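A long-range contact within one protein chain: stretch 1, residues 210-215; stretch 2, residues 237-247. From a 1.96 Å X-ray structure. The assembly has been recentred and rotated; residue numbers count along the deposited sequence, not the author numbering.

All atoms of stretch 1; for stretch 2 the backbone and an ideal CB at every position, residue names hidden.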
# COMPACT_ATOMS: atom_id res chain seq x y z
N LYS A 210 3.80 -19.03 -4.41
CA LYS A 210 4.11 -17.98 -5.38
C LYS A 210 5.56 -17.62 -5.19
O LYS A 210 6.07 -17.65 -4.07
CB LYS A 210 3.24 -16.73 -5.17
CG LYS A 210 1.74 -16.88 -5.45
CD LYS A 210 1.40 -16.96 -6.93
CE LYS A 210 -0.07 -17.35 -7.05
NZ LYS A 210 -0.47 -17.63 -8.43
N VAL A 211 6.22 -17.26 -6.29
CA VAL A 211 7.61 -16.83 -6.25
C VAL A 211 7.71 -15.43 -6.87
O VAL A 211 7.10 -15.14 -7.91
CB VAL A 211 8.54 -17.82 -6.98
CG1 VAL A 211 10.00 -17.54 -6.66
CG2 VAL A 211 8.19 -19.25 -6.58
N PHE A 212 8.46 -14.57 -6.20
CA PHE A 212 8.75 -13.25 -6.74
C PHE A 212 9.93 -13.30 -7.71
O PHE A 212 10.67 -14.28 -7.72
CB PHE A 212 9.04 -12.27 -5.60
CG PHE A 212 7.82 -11.77 -4.92
CD1 PHE A 212 7.41 -12.33 -3.70
CD2 PHE A 212 7.05 -10.77 -5.51
CE1 PHE A 212 6.26 -11.85 -3.06
CE2 PHE A 212 5.90 -10.29 -4.87
CZ PHE A 212 5.51 -10.82 -3.64
N PRO A 213 10.09 -12.25 -8.53
CA PRO A 213 11.20 -12.25 -9.51
C PRO A 213 12.55 -12.19 -8.81
O PRO A 213 12.65 -11.68 -7.68
CB PRO A 213 10.97 -10.97 -10.34
CG PRO A 213 9.61 -10.48 -9.99
CD PRO A 213 9.23 -11.06 -8.65
N VAL A 214 13.59 -12.68 -9.48
CA VAL A 214 14.94 -12.62 -8.96
C VAL A 214 15.44 -11.17 -8.83
O VAL A 214 15.38 -10.40 -9.78
CB VAL A 214 15.95 -13.42 -9.83
CG1 VAL A 214 17.31 -13.46 -9.14
CG2 VAL A 214 15.45 -14.85 -10.13
N ALA A 215 15.95 -10.82 -7.65
CA ALA A 215 16.54 -9.51 -7.42
C ALA A 215 18.05 -9.64 -7.32
O ALA A 215 18.55 -10.57 -6.69
CB ALA A 215 16.00 -8.90 -6.14
N UNK A 237 20.15 -18.44 -15.50
CA UNK A 237 20.39 -18.19 -14.08
C UNK A 237 19.10 -17.87 -13.31
O UNK A 237 18.91 -18.33 -12.18
CB UNK A 237 21.38 -17.04 -13.92
N UNK A 238 18.24 -17.05 -13.92
CA UNK A 238 16.97 -16.66 -13.32
C UNK A 238 16.08 -17.86 -13.07
O UNK A 238 15.58 -18.04 -11.96
CB UNK A 238 16.25 -15.65 -14.21
N UNK A 239 15.88 -18.66 -14.10
CA UNK A 239 15.05 -19.86 -14.01
C UNK A 239 15.57 -20.84 -12.97
O UNK A 239 14.80 -21.46 -12.27
CB UNK A 239 14.97 -20.55 -15.37
N UNK A 240 16.89 -20.95 -12.87
CA UNK A 240 17.57 -21.77 -11.88
C UNK A 240 17.35 -21.27 -10.44
O UNK A 240 17.01 -22.06 -9.55
CB UNK A 240 19.07 -21.81 -12.19
N UNK A 241 17.56 -19.97 -10.22
CA UNK A 241 17.34 -19.39 -8.90
C UNK A 241 15.90 -19.62 -8.45
O UNK A 241 15.66 -19.99 -7.30
CB UNK A 241 17.66 -17.89 -8.91
N UNK A 242 14.95 -19.41 -9.37
CA UNK A 242 13.53 -19.60 -9.07
C UNK A 242 13.20 -21.06 -8.78
O UNK A 242 12.48 -21.36 -7.81
CB UNK A 242 12.67 -19.10 -10.23
N UNK A 243 13.74 -21.97 -9.59
CA UNK A 243 13.55 -23.40 -9.36
C UNK A 243 14.09 -23.82 -7.99
O UNK A 243 13.43 -24.56 -7.25
CB UNK A 243 14.23 -24.21 -10.46
N UNK A 244 15.28 -23.33 -7.64
CA UNK A 244 15.92 -23.67 -6.36
C UNK A 244 15.05 -23.23 -5.18
O UNK A 244 14.84 -24.00 -4.22
CB UNK A 244 17.30 -23.02 -6.26
N UNK A 245 14.52 -22.01 -5.28
CA UNK A 245 13.63 -21.46 -4.25
C UNK A 245 12.37 -22.29 -4.06
O UNK A 245 11.97 -22.58 -2.93
CB UNK A 245 13.24 -20.02 -4.61
N UNK A 246 11.74 -22.69 -5.17
CA UNK A 246 10.54 -23.54 -5.12
C UNK A 246 10.81 -24.89 -4.47
O UNK A 246 10.00 -25.35 -3.66
CB UNK A 246 9.99 -23.76 -6.53
N UNK A 247 11.93 -25.52 -4.80
CA UNK A 247 12.29 -26.79 -4.16
C UNK A 247 12.49 -26.61 -2.66
O UNK A 247 11.98 -27.40 -1.85
CB UNK A 247 13.56 -27.37 -4.79

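Stretch 2 is helical throughout, with i to i+4 backbone hydrogen bonds, so positions three and four apart return to one side of the helix, and that side meets stretch 1. Stretch 1 offers mainly the methyl groups of Val211 and Val214, with the carbonyl oxygen of Phe212 between them in sequence. No hydrogen bond joins the two stretches.

Position 237 has its CB sideways, with nothing of stretch 1 within 5.5 Å. Stretch 1 sets no preference here. The residue is Leu237, which makes no contact with stretch 1.

Position 238 also points sideways, but its ideal CB lies 4.2 Å from Val214 CG2. A small side chain, polar or apolar, would suit this flank. It is Ser238. Its carbonyl makes the closest approach, Ser238 O to Val214 CG2 at 3.7 Å; that oxygen is already engaged by the amide of position 242. Ser238 OG is hydrogen-bonded elsewhere in the structure.

Positions 239 and 240 point away, into space that stretch 1 leaves open. Long polar chains fit as well as any. They are Gln239 and Lys240, and neither touches stretch 1.

Position 241 points toward stretch 1, its ideal CB 4.0 Å from Val214 CG2. With a methyl already that near, a small apolar residue fits most simply. It is Ala241, whose CB packs on Val214 CG2 at 4.0 Å.

Position 242 is sideways, yet its ideal CB is 4.7 Å from Val211 CG1 and 5.1 Å from Val214 CG2. A branched or medium apolar chain, such as valine, leucine or isoleucine, could reach both valines. It is Ile242, with chi1 m and chi2 t. CG2 meets Val211 CG1 at 4.1 Å, and CG1 meets Val214 CG2 at 3.9 Å. Ile242 CG1 also lies 4.4 Å from Val211 CG1, so the side chain packs against both valines. Ile242 CG1 also lies 4.5 Å from Phe212 O, a carbonyl that the contact buries without a polar partner.

Positions 243 and 244 gain nothing from stretch 1: the first points away and the second is out of reach. They are Ala243 and Tyr244.

Position 245 points toward stretch 1, its ideal CB 4.6 Å from Val211 CG1. A small or modest apolar residue would suit. It is Ala245, whose methyl leaves a looser approach than that of Ala241.

Position 246 is sideways, its ideal CB 4.9 Å from Val211 CG2. A chain with an aliphatic stem could cover this methyl, whether its end is apolar or charged. It is Lys246. Its CG lies 3.4 Å from Val211 CG2, a close contact, while its amine finds no acceptor in stretch 1.

Position 247 is out of reach and unconstrained by stretch 1. It is Val247.

Stretch 2, residues 237-247: LSQKAIAYAKV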
# COMPACT_ATOMS: atom_id res chain seq x y z
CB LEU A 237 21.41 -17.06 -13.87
CG LEU A 237 22.91 -17.41 -13.81
CD1 LEU A 237 23.75 -16.16 -13.83
CD2 LEU A 237 23.24 -18.22 -12.57
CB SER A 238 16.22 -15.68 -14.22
OG SER A 238 16.88 -14.43 -14.23
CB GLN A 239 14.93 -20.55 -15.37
CG GLN A 239 14.04 -19.82 -16.36
CD GLN A 239 14.05 -20.45 -17.75
OE1 GLN A 239 14.74 -21.45 -18.00
NE2 GLN A 239 13.30 -19.85 -18.67
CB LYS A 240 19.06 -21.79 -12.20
CG LYS A 240 19.86 -22.90 -11.56
CD LYS A 240 21.33 -22.75 -11.96
CE LYS A 240 21.97 -24.10 -12.23
NZ LYS A 240 23.42 -23.94 -12.49
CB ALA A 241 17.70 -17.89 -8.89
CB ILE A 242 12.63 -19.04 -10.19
CG1 ILE A 242 12.64 -17.51 -10.14
CG2 ILE A 242 11.19 -19.50 -10.02
CD1 ILE A 242 12.39 -16.89 -11.46
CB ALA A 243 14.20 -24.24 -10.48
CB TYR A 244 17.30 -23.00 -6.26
CG TYR A 244 18.41 -23.68 -7.05
CD1 TYR A 244 19.75 -23.36 -6.80
CD2 TYR A 244 18.13 -24.64 -8.03
CE1 TYR A 244 20.78 -23.97 -7.51
CE2 TYR A 244 19.17 -25.27 -8.74
CZ TYR A 244 20.49 -24.93 -8.47
OH TYR A 244 21.52 -25.53 -9.16
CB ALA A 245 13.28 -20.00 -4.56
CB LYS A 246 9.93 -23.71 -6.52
CG LYS A 246 9.52 -22.38 -7.15
CD LYS A 246 8.34 -22.49 -8.12
CE LYS A 246 8.76 -22.68 -9.56
NZ LYS A 246 7.68 -22.20 -10.50
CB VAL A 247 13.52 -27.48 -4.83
CG1 VAL A 247 14.04 -28.63 -3.98
CG2 VAL A 247 13.12 -28.01 -6.19
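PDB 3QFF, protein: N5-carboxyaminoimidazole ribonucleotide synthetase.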